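Local structure of triabin (Triatoma pallidipennis, 1AVG) at residues D5-E9 with V109-I113; A37-K41 with A138-C142. The protein inhibits thrombin by forming a non-covalent one-to-one complex with it, inhibiting thrombin-induced platelet aggregation and fibrin formation while scarcely suppressing its amidolytic activity. The contacts are given in a common frame with arbitrary orientation. Numbering follows the deposited sequence.

In the fold
From the N terminus, the chain first lays down segment 5-9, then enters the barrel and passes through strand 37-43, the first partner of interaction 2. It returns to the N-terminal segment at 109-113, on strand 106-115, where C6-C110 closes interaction 1. After strand 122-128 it ends in helix 138-141, and C39-C142 closes interaction 2. The two closures therefore cross rather than nest, each joining a terminal segment to a strand of the same sheet. Their centres lie about 24 Å apart on opposite sides of the chain's centre. Together they fasten both ends of this lipocalin-like chain to its barrel.

Interaction 1: D5-E9 with V109-I113; sequences DCSIE and VCRSI
Segment 5-9 enters extended at D5 (phi/psi -144/95) and then turns tightly through C6, S7 and I8. The turn is held by I8 N to D5 O (3.1 Å, weak) and E9 N to C6 O (3.2 Å). D5 directs its CA-to-CB bond away from strand 109-113, and its carboxylate forms a salt bridge with K120. C6 makes the central contact: its CA lies 5.3 Å from that of C110, and C6 SG bonds C110 SG at 2.0 Å. Chi1 is m on C6 and t on C110; the chi3 of -78° makes the disulfide left-handed. Cysteine suits both places, since each CB faces the other segment. C6 SG also rests 3.4 Å from R111 N, and C6 CB 3.5 Å from S112 OG. Small S112 lets the turn sit close, and its hydroxyl and C6 N share one acceptor, D122 OD2. After the turn, E9 points its CB toward the strand and brings CG to 4.4 Å from C110 SG; its carboxylate hydrogen-bonds Y124, and its side chain also packs on thrombin. The strand is regular and extended, so C110 and S112 meet the turn while R111 points away, forming a salt bridge with E55 and a cation-pi contact with Y58. A disulfide fastening the N-terminal segment to the outside of a barrel strand fits the lipocalin-like fold, as in the related nitrophorins.

Interaction 2: A37-K41 with A138-C142; sequences AVCQK and AKEIC
A single helical turn, 138-141, brings I141 and the C-terminal C142 against the extended strand 37-41. A138 starts the helix: its N is hydrogen-bonded to the Y26 hydroxyl, and its O accepts C142 N at 2.7 Å, an i to i+4 bond that sets the C terminus beside the strand. Its small methyl fits against V54. I141 is the apolar wedge. With chi1 and chi2 both t, its side chain stretches to the strand backbone, bringing CD1 to 3.3 Å from both V38 C and C39 N and to 3.8 Å from A37 CB, while I141 CG1 lies 3.7 Å from C39 CB. Alanine at 37 leaves room for its tip. C142 follows, with its CA 5.3 Å from that of C39 and its SG bonded to C39 SG at 2.0 Å. Chi1 is m on C142 and t on C39; a chi3 of 97° makes the disulfide right-handed. The terminal carboxylate attracts K41, whose extended chain runs past C142 (K41 CE to C142 CB 3.9 Å) and gives a weak hydrogen bond from K41 NZ to C142 O at 3.3 Å. V38 and Q40 point the other way, onto F61 and F67. Strand 37-43 is itself paired with strands 51-56 and 66-71, and the helix packs beside strands 37-43 and 51-56, with I141 touching V54 and C142 touching Q52.

Interaction 1: D5-E9 with V109-I113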
loop_
_atom_site.group_PDB
_atom_site.type_symbol
_atom_site.label_atom_id
_atom_site.label_comp_id
_atom_site.label_asym_id
_atom_site.label_seq_id
_atom_site.Cartn_x
_atom_site.Cartn_y
_atom_site.Cartn_z
ATOM N N ASP C 5 -17.033 6.989 11.647
ATOM C CA ASP C 5 -17.412 7.932 12.692
ATOM C C ASP C 5 -16.237 8.846 13.026
ATOM O O ASP C 5 -15.383 8.509 13.846
ATOM C CB ASP C 5 -17.885 7.170 13.938
ATOM C CG ASP C 5 -18.813 7.994 14.817
ATOM O OD1 ASP C 5 -19.970 8.243 14.406
ATOM O OD2 ASP C 5 -18.393 8.381 15.927
ATOM N N CYS C 6 -16.214 10.011 12.388
ATOM C CA CYS C 6 -15.162 11.001 12.586
ATOM C C CYS C 6 -15.025 11.398 14.047
ATOM O O CYS C 6 -13.946 11.776 14.498
ATOM C CB CYS C 6 -15.455 12.248 11.752
ATOM S SG CYS C 6 -15.724 11.864 9.998
ATOM N N SER C 7 -16.129 11.303 14.781
ATOM C CA SER C 7 -16.160 11.654 16.196
ATOM C C SER C 7 -15.167 10.818 17.011
ATOM O O SER C 7 -14.403 11.357 17.819
ATOM C CB SER C 7 -17.579 11.462 16.748
ATOM O OG SER C 7 -18.565 11.830 15.792
ATOM N N ILE C 8 -15.167 9.507 16.777
ATOM C CA ILE C 8 -14.277 8.606 17.501
ATOM C C ILE C 8 -12.953 8.377 16.778
ATOM O O ILE C 8 -12.318 7.337 16.942
ATOM C CB ILE C 8 -14.964 7.244 17.832
ATOM C CG1 ILE C 8 -15.285 6.462 16.557
ATOM C CG2 ILE C 8 -16.250 7.476 18.627
ATOM C CD1 ILE C 8 -15.983 5.133 16.818
ATOM N N GLU C 9 -12.548 9.343 15.963
ATOM C CA GLU C 9 -11.286 9.247 15.244
ATOM C C GLU C 9 -10.205 9.942 16.064
ATOM O O GLU C 9 -10.436 10.343 17.205
ATOM C CB GLU C 9 -11.395 9.888 13.855
ATOM C CG GLU C 9 -11.649 8.902 12.717
ATOM C CD GLU C 9 -10.457 7.995 12.428
ATOM O OE1 GLU C 9 -9.310 8.370 12.761
ATOM O OE2 GLU C 9 -10.666 6.900 11.859
ATOM N N VAL C 109 -8.865 13.031 5.273
ATOM C CA VAL C 109 -9.649 13.745 6.283
ATOM C C VAL C 109 -11.006 13.076 6.530
ATOM O O VAL C 109 -11.614 12.540 5.610
ATOM C CB VAL C 109 -9.902 15.232 5.802
ATOM C CG1 VAL C 109 -10.869 15.950 6.711
ATOM C CG2 VAL C 109 -8.601 16.011 5.732
ATOM N N CYS C 110 -11.461 13.063 7.778
ATOM C CA CYS C 110 -12.770 12.494 8.071
ATOM C C CYS C 110 -13.692 13.699 8.168
ATOM O O CYS C 110 -13.417 14.624 8.926
ATOM C CB CYS C 110 -12.760 11.721 9.383
ATOM S SG CYS C 110 -14.187 10.606 9.569
ATOM N N ARG C 111 -14.742 13.713 7.355
ATOM C CA ARG C 111 -15.687 14.818 7.312
ATOM C C ARG C 111 -17.100 14.462 7.740
ATOM O O ARG C 111 -17.639 13.417 7.366
ATOM C CB ARG C 111 -15.705 15.373 5.899
ATOM C CG ARG C 111 -16.720 16.458 5.596
ATOM C CD ARG C 111 -16.146 17.291 4.463
ATOM N NE ARG C 111 -17.047 17.638 3.363
ATOM C CZ ARG C 111 -17.911 16.818 2.779
ATOM N NH1 ARG C 111 -18.057 15.565 3.191
ATOM N NH2 ARG C 111 -18.508 17.205 1.662
ATOM N N SER C 112 -17.680 15.322 8.563
ATOM C CA SER C 112 -19.044 15.142 9.015
ATOM C C SER C 112 -19.829 16.311 8.465
ATOM O O SER C 112 -19.514 17.467 8.768
ATOM C CB SER C 112 -19.122 15.148 10.535
ATOM O OG SER C 112 -18.437 14.036 11.060
ATOM N N ILE C 113 -20.765 16.025 7.570
ATOM C CA ILE C 113 -21.589 17.081 7.006
ATOM C C ILE C 113 -22.931 16.908 7.680
ATOM O O ILE C 113 -23.403 15.780 7.883
ATOM C CB ILE C 113 -21.775 17.001 5.448
ATOM C CG1 ILE C 113 -20.782 16.035 4.803
ATOM C CG2 ILE C 113 -21.564 18.372 4.824
ATOM C CD1 ILE C 113 -21.292 14.615 4.654
#

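Interaction 2: A37-K41 with A138-C142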
loop_
_atom_site.group_PDB
_atom_site.type_symbol
_atom_site.label_atom_id
_atom_site.label_comp_id
_atom_site.label_asym_id
_atom_site.label_seq_id
_atom_site.Cartn_x
_atom_site.Cartn_y
_atom_site.Cartn_z
ATOM N N ALA C 37 -19.812 19.926 -9.975
ATOM C CA ALA C 37 -18.774 20.676 -9.272
ATOM C C ALA C 37 -19.372 21.805 -8.412
ATOM O O ALA C 37 -20.365 22.429 -8.793
ATOM C CB ALA C 37 -17.758 21.226 -10.263
ATOM N N VAL C 38 -18.773 22.045 -7.246
ATOM C CA VAL C 38 -19.223 23.078 -6.315
ATOM C C VAL C 38 -17.998 23.733 -5.637
ATOM O O VAL C 38 -17.109 23.034 -5.164
ATOM C CB VAL C 38 -20.183 22.436 -5.275
ATOM C CG1 VAL C 38 -19.734 22.693 -3.860
ATOM C CG2 VAL C 38 -21.593 22.935 -5.479
ATOM N N CYS C 39 -17.902 25.058 -5.659
ATOM C CA CYS C 39 -16.769 25.725 -5.021
ATOM C C CYS C 39 -17.144 26.257 -3.648
ATOM O O CYS C 39 -18.128 26.984 -3.495
ATOM C CB CYS C 39 -16.232 26.882 -5.865
ATOM S SG CYS C 39 -14.911 27.817 -5.014
ATOM N N GLN C 40 -16.341 25.900 -2.652
ATOM C CA GLN C 40 -16.563 26.324 -1.276
ATOM C C GLN C 40 -15.391 27.185 -0.853
ATOM O O GLN C 40 -14.241 26.776 -0.997
ATOM C CB GLN C 40 -16.650 25.103 -0.359
ATOM C CG GLN C 40 -17.783 24.158 -0.707
ATOM C CD GLN C 40 -17.533 22.734 -0.255
ATOM O OE1 GLN C 40 -18.146 21.800 -0.764
ATOM N NE2 GLN C 40 -16.639 22.558 0.706
ATOM N N LYS C 41 -15.675 28.383 -0.361
ATOM C CA LYS C 41 -14.627 29.279 0.094
ATOM C C LYS C 41 -14.612 29.256 1.604
ATOM O O LYS C 41 -15.622 29.516 2.250
ATOM C CB LYS C 41 -14.858 30.682 -0.451
ATOM C CG LYS C 41 -14.658 30.717 -1.953
ATOM C CD LYS C 41 -15.302 31.907 -2.639
ATOM C CE LYS C 41 -15.084 31.793 -4.143
ATOM N NZ LYS C 41 -15.711 32.877 -4.936
ATOM N N ALA C 138 -10.389 25.937 -10.569
ATOM C CA ALA C 138 -10.985 26.664 -9.459
ATOM C C ALA C 138 -11.351 28.079 -9.902
ATOM O O ALA C 138 -12.391 28.594 -9.520
ATOM C CB ALA C 138 -10.034 26.703 -8.280
ATOM N N LYS C 139 -10.527 28.667 -10.765
ATOM C CA LYS C 139 -10.757 30.020 -11.274
ATOM C C LYS C 139 -12.056 30.129 -12.090
ATOM O O LYS C 139 -12.687 31.185 -12.136
ATOM C CB LYS C 139 -9.553 30.475 -12.108
ATOM N N GLU C 140 -12.447 29.041 -12.742
ATOM C CA GLU C 140 -13.664 29.032 -13.540
ATOM C C GLU C 140 -14.889 28.877 -12.646
ATOM O O GLU C 140 -15.864 29.608 -12.788
ATOM C CB GLU C 140 -13.644 27.875 -14.548
ATOM C CG GLU C 140 -12.519 27.925 -15.580
ATOM C CD GLU C 140 -12.299 26.589 -16.295
ATOM O OE1 GLU C 140 -13.193 25.713 -16.254
ATOM O OE2 GLU C 140 -11.216 26.412 -16.893
ATOM N N ILE C 141 -14.831 27.904 -11.739
ATOM C CA ILE C 141 -15.933 27.587 -10.824
ATOM C C ILE C 141 -16.111 28.497 -9.601
ATOM O O ILE C 141 -17.234 28.680 -9.118
ATOM C CB ILE C 141 -15.830 26.109 -10.341
ATOM C CG1 ILE C 141 -16.921 25.793 -9.318
ATOM C CG2 ILE C 141 -14.447 25.828 -9.745
ATOM C CD1 ILE C 141 -16.722 24.469 -8.634
ATOM N N CYS C 142 -15.004 29.001 -9.070
ATOM C CA CYS C 142 -15.036 29.855 -7.898
ATOM C C CYS C 142 -15.255 31.319 -8.257
ATOM O O CYS C 142 -16.370 31.812 -8.005
ATOM C CB CYS C 142 -13.747 29.697 -7.090
ATOM S SG CYS C 142 -13.462 28.033 -6.412
ATOM O OXT CYS C 142 -14.313 31.955 -8.783
#